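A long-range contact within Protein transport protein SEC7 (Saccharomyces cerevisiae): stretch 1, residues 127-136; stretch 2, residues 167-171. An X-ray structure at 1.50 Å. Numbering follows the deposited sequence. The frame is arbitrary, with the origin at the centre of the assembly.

Stretch 1 127-136: FSKADTAYVL
Stretch 2 167-171: GIDNG

Two water molecules hold together the most polar part of this contact, where the side chains of Ser128 and Asp169 approach without bonding directly: Ser128 OG and Asp169 OD1 stand 3.8 Å apart. Water 1 closes that gap, lying 2.7 Å from Ser128 OG, and donates to Asp169 OD1 at 2.8 Å and to Thr132 OG1 at 2.6 Å; it also accepts a weak hydrogen bond from Lys129 N at 3.1 Å. Water 2 donates to the same Asp169 OD1 at 2.9 Å and accepts from Ser128 N at 2.9 Å. The general principle is that ordered water can join the backbone amides and hydroxyls of one segment to a carboxylate of a distant loop.

Stretch 1 enters as an extended segment at Phe127 (phi/psi -121/145), bends at Ser128 (-74/-26), extends again at Lys129 (-134/141) and then turns into a helix that runs through Leu136 and beyond. Thr132 N bonds to Lys129 O at 3.2 Å, and Tyr134 N to Ala130 O at 2.8 Å. Stretch 2 has no regular structure. Ile168 (-77/-14) and Asp169 (-91/78) have negative phi, while phi is positive at Gly167 (78/2), Asn170 (55/36) and Gly171 (95/6); a weak hydrogen bond from Gly171 N to Gly167 O, 3.0 Å, spans the loop.

The register places Thr132 CA 5.5 Å from Ile168 CA, and Lys129 CA 7.2 Å from Asn170 CA, so the numbering runs in opposite senses across the contact. Thr132 (chi1 m) makes the one direct hydrogen bond, OG1 donating to Ile168 O at 2.9 Å. Its hydroxyl thus gives its proton to the loop backbone while accepting one from water 1, so a single atom joins the direct and solvent-mediated parts of the contact.

Farther along the helix the contact becomes apolar. Ile168, with CA-to-CB pointing toward stretch 1 and rotamer p, t, has the largest area covered. Ile168 CG2 lies 3.7 Å from Val135 CG2 (chi1 m), and Ile168 CD1 lies 3.9 Å from both Val135 CG2 and Leu136 CB (rotamer t, p).

Asp169 (chi1 t, chi2 27°) starts sideways, but its end comes nearer, bringing OD1 to both waters. The CA-to-CB bond of Asn170 also points sideways while the end of its side chain comes nearer, with chi1 between wells at -142° and chi2 19°; its OD1 lies 3.7 Å from Lys129 CE, a contact with the aliphatic part of a lysine whose chi angles run m, m, t, t. Ser128 adopts p.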

# COMPACT_ATOMS: atom_id res chain seq x y z
N PHE A 127 -0.37 8.56 -17.42
CA PHE A 127 0.25 7.47 -18.15
C PHE A 127 -0.81 6.84 -19.05
O PHE A 127 -1.97 6.74 -18.67
CB PHE A 127 0.77 6.39 -17.20
CG PHE A 127 1.72 6.90 -16.15
CD1 PHE A 127 2.95 7.42 -16.51
CD2 PHE A 127 1.38 6.84 -14.81
CE1 PHE A 127 3.84 7.89 -15.54
CE2 PHE A 127 2.26 7.30 -13.83
CZ PHE A 127 3.49 7.82 -14.20
N SER A 128 -0.38 6.38 -20.22
CA SER A 128 -1.27 5.69 -21.15
C SER A 128 -1.62 4.27 -20.69
O SER A 128 -2.68 3.74 -21.03
CB SER A 128 -0.64 5.65 -22.54
OG SER A 128 0.66 5.10 -22.49
N LYS A 129 -0.72 3.66 -19.90
CA LYS A 129 -0.86 2.26 -19.49
C LYS A 129 -0.60 2.12 -18.00
O LYS A 129 0.31 2.74 -17.46
CB LYS A 129 0.14 1.38 -20.25
CG LYS A 129 0.14 1.53 -21.76
CD LYS A 129 -1.10 0.94 -22.39
CE LYS A 129 -1.02 1.01 -23.90
NZ LYS A 129 -2.13 0.28 -24.55
N ALA A 130 -1.39 1.27 -17.35
CA ALA A 130 -1.13 0.91 -15.95
C ALA A 130 0.24 0.27 -15.76
O ALA A 130 0.85 0.42 -14.71
CB ALA A 130 -2.23 -0.01 -15.43
N ASP A 131 0.74 -0.45 -16.77
CA ASP A 131 2.03 -1.14 -16.65
C ASP A 131 3.15 -0.12 -16.37
O ASP A 131 4.10 -0.43 -15.67
CB ASP A 131 2.34 -1.93 -17.94
CG ASP A 131 3.38 -3.02 -17.73
OD1 ASP A 131 3.49 -3.55 -16.62
OD2 ASP A 131 4.07 -3.38 -18.72
N THR A 132 3.01 1.08 -16.91
CA THR A 132 3.99 2.14 -16.66
C THR A 132 3.99 2.53 -15.19
O THR A 132 5.05 2.62 -14.57
CB THR A 132 3.69 3.38 -17.51
OG1 THR A 132 3.66 3.01 -18.89
CG2 THR A 132 4.72 4.47 -17.28
N ALA A 133 2.81 2.75 -14.62
CA ALA A 133 2.70 3.08 -13.20
C ALA A 133 3.17 1.92 -12.32
O ALA A 133 3.81 2.13 -11.29
CB ALA A 133 1.27 3.48 -12.85
N TYR A 134 2.86 0.70 -12.74
CA TYR A 134 3.27 -0.51 -12.04
C TYR A 134 4.79 -0.60 -11.91
O TYR A 134 5.32 -0.68 -10.81
CB TYR A 134 2.72 -1.74 -12.78
CG TYR A 134 3.15 -3.11 -12.26
CD1 TYR A 134 2.64 -3.62 -11.08
CD2 TYR A 134 4.01 -3.91 -13.01
CE1 TYR A 134 3.01 -4.88 -10.63
CE2 TYR A 134 4.37 -5.17 -12.57
CZ TYR A 134 3.87 -5.65 -11.38
OH TYR A 134 4.24 -6.92 -10.95
N VAL A 135 5.50 -0.55 -13.04
CA VAL A 135 6.96 -0.68 -12.97
C VAL A 135 7.62 0.51 -12.30
O VAL A 135 8.62 0.36 -11.59
CB VAL A 135 7.62 -0.96 -14.34
CG1 VAL A 135 7.08 -2.25 -14.94
CG2 VAL A 135 7.47 0.22 -15.29
N LEU A 136 7.07 1.71 -12.52
CA LEU A 136 7.62 2.91 -11.91
C LEU A 136 7.52 2.83 -10.39
O LEU A 136 8.42 3.28 -9.69
CB LEU A 136 6.89 4.15 -12.43
CG LEU A 136 7.38 5.50 -11.91
CD1 LEU A 136 8.87 5.67 -12.12
CD2 LEU A 136 6.61 6.63 -12.59
N GLY A 167 12.53 3.30 -21.21
CA GLY A 167 11.57 2.59 -22.04
C GLY A 167 10.21 2.28 -21.45
O GLY A 167 9.39 1.66 -22.12
N ILE A 168 9.93 2.72 -20.22
CA ILE A 168 8.74 2.24 -19.52
C ILE A 168 7.42 2.87 -19.97
O ILE A 168 6.36 2.35 -19.64
CB ILE A 168 8.85 2.32 -17.97
CG1 ILE A 168 8.85 3.77 -17.47
CG2 ILE A 168 10.08 1.55 -17.51
CD1 ILE A 168 8.62 3.88 -15.97
N ASP A 169 7.48 3.96 -20.73
CA ASP A 169 6.27 4.62 -21.22
C ASP A 169 5.89 4.06 -22.59
O ASP A 169 6.15 4.67 -23.62
CB ASP A 169 6.46 6.13 -21.29
CG ASP A 169 5.19 6.87 -21.69
OD1 ASP A 169 4.08 6.34 -21.44
OD2 ASP A 169 5.30 7.97 -22.27
N ASN A 170 5.28 2.88 -22.58
CA ASN A 170 4.87 2.19 -23.80
C ASN A 170 6.04 2.00 -24.79
O ASN A 170 5.87 2.09 -26.01
CB ASN A 170 3.69 2.94 -24.45
CG ASN A 170 2.66 2.00 -25.06
OD1 ASN A 170 2.59 0.82 -24.74
ND2 ASN A 170 1.83 2.55 -25.94
N GLY A 171 7.23 1.75 -24.25
CA GLY A 171 8.40 1.48 -25.08
C GLY A 171 9.25 2.71 -25.35
O GLY A 171 10.21 2.64 -26.12
O HOH W 1 2.18 4.52 -20.37
O HOH W 2 1.76 8.07 -21.16